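Local atomic coordinates of molybdopterin-guanine dinucleotide biosynthesis protein B (Bacillus subtilis subsp. spizizenii, PDB entry 4OYH), a protein that binds GTP, probably hydrolyses it weakly, and may act as an adapter for efficient synthesis and use of the molybdopterin guanine dinucleotide cofactor. Residues Q14-Q19 / G110-P115; P115-V120 / T133-A138. The protein carries 2 engineered substitutions. All blocks are in the same frame, centred on the assembly; numbering follows the deposited sequence.

Contact 1: Q14-Q19 / G110-P115. With SO4 (sulfate ion), chain G.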
loop_
_atom_site.group_PDB
_atom_site.type_symbol
_atom_site.label_atom_id
_atom_site.label_comp_id
_atom_site.label_asym_id
_atom_site.label_seq_id
_atom_site.Cartn_x
_atom_site.Cartn_y
_atom_site.Cartn_z
ATOM N N GLN A 14 20.466 0.113 -4.134
ATOM C CA GLN A 14 19.711 -0.564 -5.158
ATOM C C GLN A 14 20.389 -1.866 -5.635
ATOM O O GLN A 14 21.607 -2.066 -5.529
ATOM C CB GLN A 14 19.481 0.349 -6.343
ATOM C CG GLN A 14 19.027 1.726 -6.065
ATOM C CD GLN A 14 18.912 2.563 -7.335
ATOM O OE1 GLN A 14 19.461 3.667 -7.441
ATOM N NE2 GLN A 14 18.156 2.059 -8.290
ATOM N N VAL A 15 19.558 -2.735 -6.172
ATOM C CA VAL A 15 19.993 -3.928 -6.893
ATOM C C VAL A 15 19.421 -3.926 -8.316
ATOM O O VAL A 15 18.206 -3.831 -8.509
ATOM C CB VAL A 15 19.554 -5.203 -6.190
ATOM C CG1 VAL A 15 20.055 -6.405 -6.969
ATOM C CG2 VAL A 15 20.098 -5.210 -4.779
ATOM N N VAL A 16 20.321 -3.970 -9.289
ATOM C CA VAL A 16 19.961 -3.932 -10.686
ATOM C C VAL A 16 20.657 -5.066 -11.422
ATOM O O VAL A 16 21.735 -5.492 -11.043
ATOM C CB VAL A 16 20.308 -2.589 -11.361
ATOM C CG1 VAL A 16 19.727 -1.457 -10.598
ATOM C CG2 VAL A 16 21.765 -2.427 -11.562
ATOM N N GLY A 17 20.024 -5.535 -12.486
ATOM C CA GLY A 17 20.405 -6.770 -13.157
ATOM C C GLY A 17 19.240 -7.204 -14.049
ATOM O O GLY A 17 18.089 -6.975 -13.693
ATOM N N PHE A 18 19.541 -7.778 -15.218
ATOM C CA PHE A 18 18.534 -8.447 -16.073
ATOM C C PHE A 18 17.743 -9.516 -15.335
ATOM O O PHE A 18 18.170 -10.046 -14.295
ATOM C CB PHE A 18 19.206 -9.073 -17.324
ATOM C CG PHE A 18 19.764 -8.036 -18.272
ATOM C CD1 PHE A 18 18.924 -7.155 -18.909
ATOM C CD2 PHE A 18 21.110 -7.903 -18.475
ATOM C CE1 PHE A 18 19.414 -6.199 -19.746
ATOM C CE2 PHE A 18 21.593 -6.950 -19.316
ATOM C CZ PHE A 18 20.743 -6.093 -19.941
ATOM N N GLN A 19 16.565 -9.812 -15.872
ATOM C CA GLN A 19 15.736 -10.900 -15.369
ATOM C C GLN A 19 16.543 -12.175 -15.229
ATOM O O GLN A 19 17.377 -12.484 -16.084
ATOM C CB GLN A 19 14.559 -11.101 -16.305
ATOM C CG GLN A 19 13.458 -11.983 -15.771
ATOM C CD GLN A 19 12.376 -12.170 -16.806
ATOM O OE1 GLN A 19 12.022 -11.224 -17.519
ATOM N NE2 GLN A 19 11.865 -13.396 -16.923
ATOM N N GLY A 110 15.660 -2.615 -9.021
ATOM C CA GLY A 110 15.349 -1.827 -10.244
ATOM C C GLY A 110 15.606 -0.300 -10.203
ATOM O O GLY A 110 16.457 0.110 -9.428
ATOM N N PHE A 111 14.846 0.515 -10.951
ATOM C CA PHE A 111 15.147 1.944 -11.285
ATOM C C PHE A 111 16.608 2.177 -11.544
ATOM O O PHE A 111 17.220 3.053 -10.874
ATOM C CB PHE A 111 14.739 2.960 -10.191
ATOM C CG PHE A 111 13.310 2.828 -9.766
ATOM C CD1 PHE A 111 12.270 3.565 -10.421
ATOM C CD2 PHE A 111 12.994 1.915 -8.804
ATOM C CE1 PHE A 111 10.880 3.359 -10.049
ATOM C CE2 PHE A 111 11.648 1.677 -8.332
ATOM C CZ PHE A 111 10.595 2.394 -8.977
ATOM N N LYS A 112 17.190 1.433 -12.479
ATOM C CA LYS A 112 18.605 1.648 -12.902
ATOM C C LYS A 112 19.038 3.107 -13.091
ATOM O O LYS A 112 20.216 3.428 -13.045
ATOM C CB LYS A 112 18.856 1.009 -14.242
ATOM C CG LYS A 112 18.450 -0.461 -14.372
ATOM C CD LYS A 112 18.581 -0.911 -15.792
ATOM C CE LYS A 112 18.008 0.069 -16.740
ATOM N NZ LYS A 112 19.166 0.540 -17.555
ATOM N N LYS A 113 18.061 3.950 -13.397
ATOM C CA LYS A 113 18.280 5.322 -13.816
ATOM C C LYS A 113 18.493 6.225 -12.628
ATOM O O LYS A 113 18.948 7.345 -12.777
ATOM C CB LYS A 113 17.068 5.816 -14.612
ATOM C CG LYS A 113 15.743 5.882 -13.771
ATOM C CD LYS A 113 14.686 4.789 -14.118
ATOM C CE LYS A 113 13.254 5.301 -13.803
ATOM N NZ LYS A 113 12.147 4.714 -14.638
ATOM N N ALA A 114 18.100 5.747 -11.455
ATOM C CA ALA A 114 18.240 6.523 -10.221
ATOM C C ALA A 114 19.711 6.700 -9.884
ATOM O O ALA A 114 20.531 5.859 -10.265
ATOM C CB ALA A 114 17.478 5.827 -9.011
ATOM N N PRO A 115 20.037 7.778 -9.154
ATOM C CA PRO A 115 21.375 8.154 -8.657
ATOM C C PRO A 115 21.901 7.373 -7.441
ATOM O O PRO A 115 23.032 7.604 -7.034
ATOM C CB PRO A 115 21.187 9.600 -8.252
ATOM C CG PRO A 115 19.712 9.686 -7.871
ATOM C CD PRO A 115 19.038 8.828 -8.868
HETATM S S SO4 G . 14.408 -0.464 -14.473
HETATM O O1 SO4 G . 13.303 0.425 -14.803
HETATM O O2 SO4 G . 14.040 -1.403 -13.427
HETATM O O3 SO4 G . 14.806 -1.221 -15.654
HETATM O O4 SO4 G . 15.496 0.390 -14.042
#
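With CG anti to its own carbonyl carbon (chi1 -46°) and the chain extended beyond it, Gln14 sends its amide from strand 12-16 up against the loop that follows strand 105-109. This is the C-terminal edge of the parallel sheet of a P-loop NTPase fold, where strand 12-16 runs into a loop whose Gly17 and residues 20-24 fit a Walker A motif; Asn20 to Thr24 probably bind GTP. NE2 grips two successive carbonyls of the loop. The bond from Gln14 NE2 to Phe111 O, 2.9 Å, lies almost in the plane of the amide, yet meets that oxygen from above its carbonyl plane; the bond from NE2 to Gly110 O is weak and bent, at 130°. Phe111 O also accepts the Ala114 N-H that closes a type I turn from Phe111 to Ala114, so the side chain of Gln14 and the turn share one acceptor. Gln14 OE1 lies 3.3 Å from Ala114 CB, tight against the methyl, and makes a weak bond to Tyr116 N. The backbones meet at a single straight bond, Gly110 N to Val15 O, 2.9 Å and in the carbonyl plane. Val16 CG1, anti to its carbonyl carbon, packs against Lys112 CA and the start of its side chain. The Phe111 ring leads away from the strand to meet His46 and the leucines of helix 91-100. Gly110 CA lies 3.5 Å from O2 of a sulfate, the ion sitting close against the backbone. That ion, probably from the crystallisation liquor, is held by loop amides: Lys112 N bonds its O4 at 2.5 Å, and Phe111 N makes a weak bond to O2.

Contact 2: P115-V120 / T133-A138. With SO4 (sulfate ion), chain H.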
loop_
_atom_site.group_PDB
_atom_site.type_symbol
_atom_site.label_atom_id
_atom_site.label_comp_id
_atom_site.label_asym_id
_atom_site.label_seq_id
_atom_site.Cartn_x
_atom_site.Cartn_y
_atom_site.Cartn_z
ATOM N N PRO A 115 20.037 7.778 -9.154
ATOM C CA PRO A 115 21.375 8.154 -8.657
ATOM C C PRO A 115 21.901 7.373 -7.441
ATOM O O PRO A 115 23.032 7.604 -7.034
ATOM C CB PRO A 115 21.187 9.600 -8.252
ATOM C CG PRO A 115 19.712 9.686 -7.871
ATOM C CD PRO A 115 19.038 8.828 -8.868
ATOM N N TYR A 116 21.137 6.466 -6.855
ATOM C CA TYR A 116 21.565 5.922 -5.561
ATOM C C TYR A 116 22.565 4.839 -5.735
ATOM O O TYR A 116 22.712 4.285 -6.820
ATOM C CB TYR A 116 20.359 5.459 -4.757
ATOM C CG TYR A 116 19.374 6.570 -4.661
ATOM C CD1 TYR A 116 19.597 7.645 -3.782
ATOM C CD2 TYR A 116 18.274 6.621 -5.495
ATOM C CE1 TYR A 116 18.716 8.714 -3.717
ATOM C CE2 TYR A 116 17.379 7.685 -5.445
ATOM C CZ TYR A 116 17.610 8.736 -4.540
ATOM O OH TYR A 116 16.729 9.785 -4.469
ATOM N N PRO A 117 23.346 4.583 -4.689
ATOM C CA PRO A 117 24.374 3.560 -4.839
ATOM C C PRO A 117 23.720 2.234 -5.221
ATOM O O PRO A 117 22.608 1.999 -4.787
ATOM C CB PRO A 117 25.015 3.475 -3.465
ATOM C CG PRO A 117 24.582 4.720 -2.739
ATOM C CD PRO A 117 23.271 5.114 -3.328
ATOM N N LYS A 118 24.375 1.382 -5.988
ATOM C CA LYS A 118 23.698 0.203 -6.445
ATOM C C LYS A 118 24.649 -0.914 -6.640
ATOM O O LYS A 118 25.820 -0.707 -6.852
ATOM C CB LYS A 118 22.945 0.490 -7.722
ATOM C CG LYS A 118 23.655 1.323 -8.727
ATOM C CD LYS A 118 22.702 1.725 -9.827
ATOM C CE LYS A 118 21.681 2.751 -9.394
ATOM N NZ LYS A 118 22.171 4.154 -9.490
ATOM N N VAL A 119 24.126 -2.112 -6.478
ATOM C CA VAL A 119 24.897 -3.312 -6.710
ATOM C C VAL A 119 24.375 -3.875 -8.048
ATOM O O VAL A 119 23.159 -3.898 -8.287
ATOM C CB VAL A 119 24.748 -4.263 -5.511
ATOM C CG1 VAL A 119 25.052 -5.686 -5.891
ATOM C CG2 VAL A 119 25.660 -3.782 -4.376
ATOM N N VAL A 120 25.290 -4.233 -8.939
ATOM C CA VAL A 120 24.939 -4.707 -10.283
ATOM C C VAL A 120 25.241 -6.193 -10.333
ATOM O O VAL A 120 26.351 -6.589 -10.014
ATOM C CB VAL A 120 25.725 -3.967 -11.409
ATOM C CG1 VAL A 120 25.410 -4.547 -12.790
ATOM C CG2 VAL A 120 25.407 -2.502 -11.399
ATOM N N THR A 133 24.592 2.943 -15.918
ATOM C CA THR A 133 24.183 3.670 -14.714
ATOM C C THR A 133 25.311 4.122 -13.803
ATOM O O THR A 133 26.447 3.643 -13.878
ATOM C CB THR A 133 23.213 2.812 -13.843
ATOM O OG1 THR A 133 22.622 3.630 -12.819
ATOM C CG2 THR A 133 23.935 1.613 -13.232
ATOM N N VAL A 134 24.942 5.016 -12.899
ATOM C CA VAL A 134 25.880 5.647 -11.984
ATOM C C VAL A 134 25.750 5.107 -10.566
ATOM O O VAL A 134 24.739 4.516 -10.172
ATOM C CB VAL A 134 25.694 7.193 -11.959
ATOM C CG1 VAL A 134 25.726 7.749 -13.379
ATOM C CG2 VAL A 134 24.392 7.570 -11.316
ATOM N N ASN A 135 26.839 5.313 -9.842
ATOM C CA ASN A 135 26.954 5.087 -8.428
ATOM C C ASN A 135 26.970 3.622 -8.108
ATOM O O ASN A 135 26.382 3.168 -7.119
ATOM C CB ASN A 135 25.831 5.803 -7.667
ATOM C CG ASN A 135 26.234 6.119 -6.248
ATOM O OD1 ASN A 135 27.374 5.874 -5.850
ATOM N ND2 ASN A 135 25.318 6.664 -5.481
ATOM N N THR A 136 27.691 2.890 -8.938
ATOM C CA THR A 136 27.803 1.454 -8.805
ATOM C C THR A 136 28.866 1.165 -7.771
ATOM O O THR A 136 29.992 1.626 -7.932
ATOM C CB THR A 136 28.181 0.789 -10.144
ATOM O OG1 THR A 136 27.143 1.031 -11.092
ATOM C CG2 THR A 136 28.385 -0.713 -9.974
ATOM N N ILE A 137 28.535 0.403 -6.725
ATOM C CA ILE A 137 29.490 0.222 -5.608
ATOM C C ILE A 137 30.015 -1.177 -5.532
ATOM O O ILE A 137 30.952 -1.458 -4.741
ATOM C CB ILE A 137 28.875 0.623 -4.238
ATOM C CG1 ILE A 137 27.575 -0.116 -3.968
ATOM C CG2 ILE A 137 28.669 2.166 -4.218
ATOM C CD1 ILE A 137 27.072 -0.063 -2.544
ATOM N N ALA A 138 29.414 -2.054 -6.338
ATOM C CA ALA A 138 29.902 -3.426 -6.453
ATOM C C ALA A 138 29.297 -4.170 -7.607
ATOM O O ALA A 138 28.231 -3.823 -8.094
ATOM C CB ALA A 138 29.616 -4.180 -5.199
HETATM S S SO4 H . 30.218 4.996 -11.356
HETATM O O1 SO4 H . 30.370 5.225 -12.797
HETATM O O2 SO4 H . 29.480 6.048 -10.687
HETATM O O3 SO4 H . 29.457 3.771 -11.233
HETATM O O4 SO4 H . 31.505 4.884 -10.697
#
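Three backbone bonds join segments 115-120 and 133-138, whose strands 118-120 and 136-138 are neighbours in the parallel sheet of the P-loop NTPase fold and belong to a beta-alpha-beta unit connected through helix 127-130. Lys118 N donates to Asn135 O from above the carbonyl plane, Ile137 N returns a straight bond to Lys118 O (2.9 Å, 171°), and Val120 N reaches Ala138 O. The axes of the two short strand segments lie at 62° to each other. Ahead of the strands, side chains take over. Asn135, with CG anti to the backbone N (chi1 -154°), lies alongside Pro117, and its ND2 donates in the carbonyl plane to Pro115 O at 2.9 Å. Asn135 ND2 also sits over the Pro117 ring, 3.4 Å from Pro117 CG. Lys118 begins in the crowded position, CG between the backbone N and the carbonyl carbon, and bends at chi3 and chi4 so that its ammonium folds back over the loops preceding both strands. Lys118 NZ bonds Val134 O and Tyr116 O, each at 2.7 Å and in the plane of its carbonyl, and Ala114 O as well. Such a cluster of carbonyl oxygens probably stabilises the positive charge of this buried side chain. Apolar contacts flank the strands: Ile137 CG2 rests on Pro117 CB, with Leu166 and Gln170 of helix 161-171 beyond Ile137, while the side chains of Val120 and Thr136 cross at about a right angle, Val120 CG2 3.8 Å from Thr136 CG2. Farther out, a sulfate, probably from the crystallisation liquor, binds the amides of Asn135 and Thr136 through separate oxygens. Beyond the ammonium, Thr133 OG1, anti to its backbone N, is hydrogen-bonded to Lys112 O; tip to tip with the lysine, this hydroxyl oxygen takes a weak bond from Lys118 NZ at 3.4 Å.

Strands 12-16 and 118-122 lie side by side in the parallel sheet, so contact 1 and contact 2 touch, with centres about 8 Å apart and Pro115 in common. Contact 1 is the more buried and joins a strand to a loop, mainly through one side-chain amide; contact 2, only partly buried, joins two strands by a backbone ladder and adds a lysine that gathers carbonyls. Gln14 O to Val119 N, 2.7 Å, is a probable backbone hydrogen bond between them. Contact 1 sits where its strand leads into the Walker A loop, contact 2 one strand further across the sheet; the carbonyls around Lys118 NZ come from both, Ala114 O belonging to contact 1.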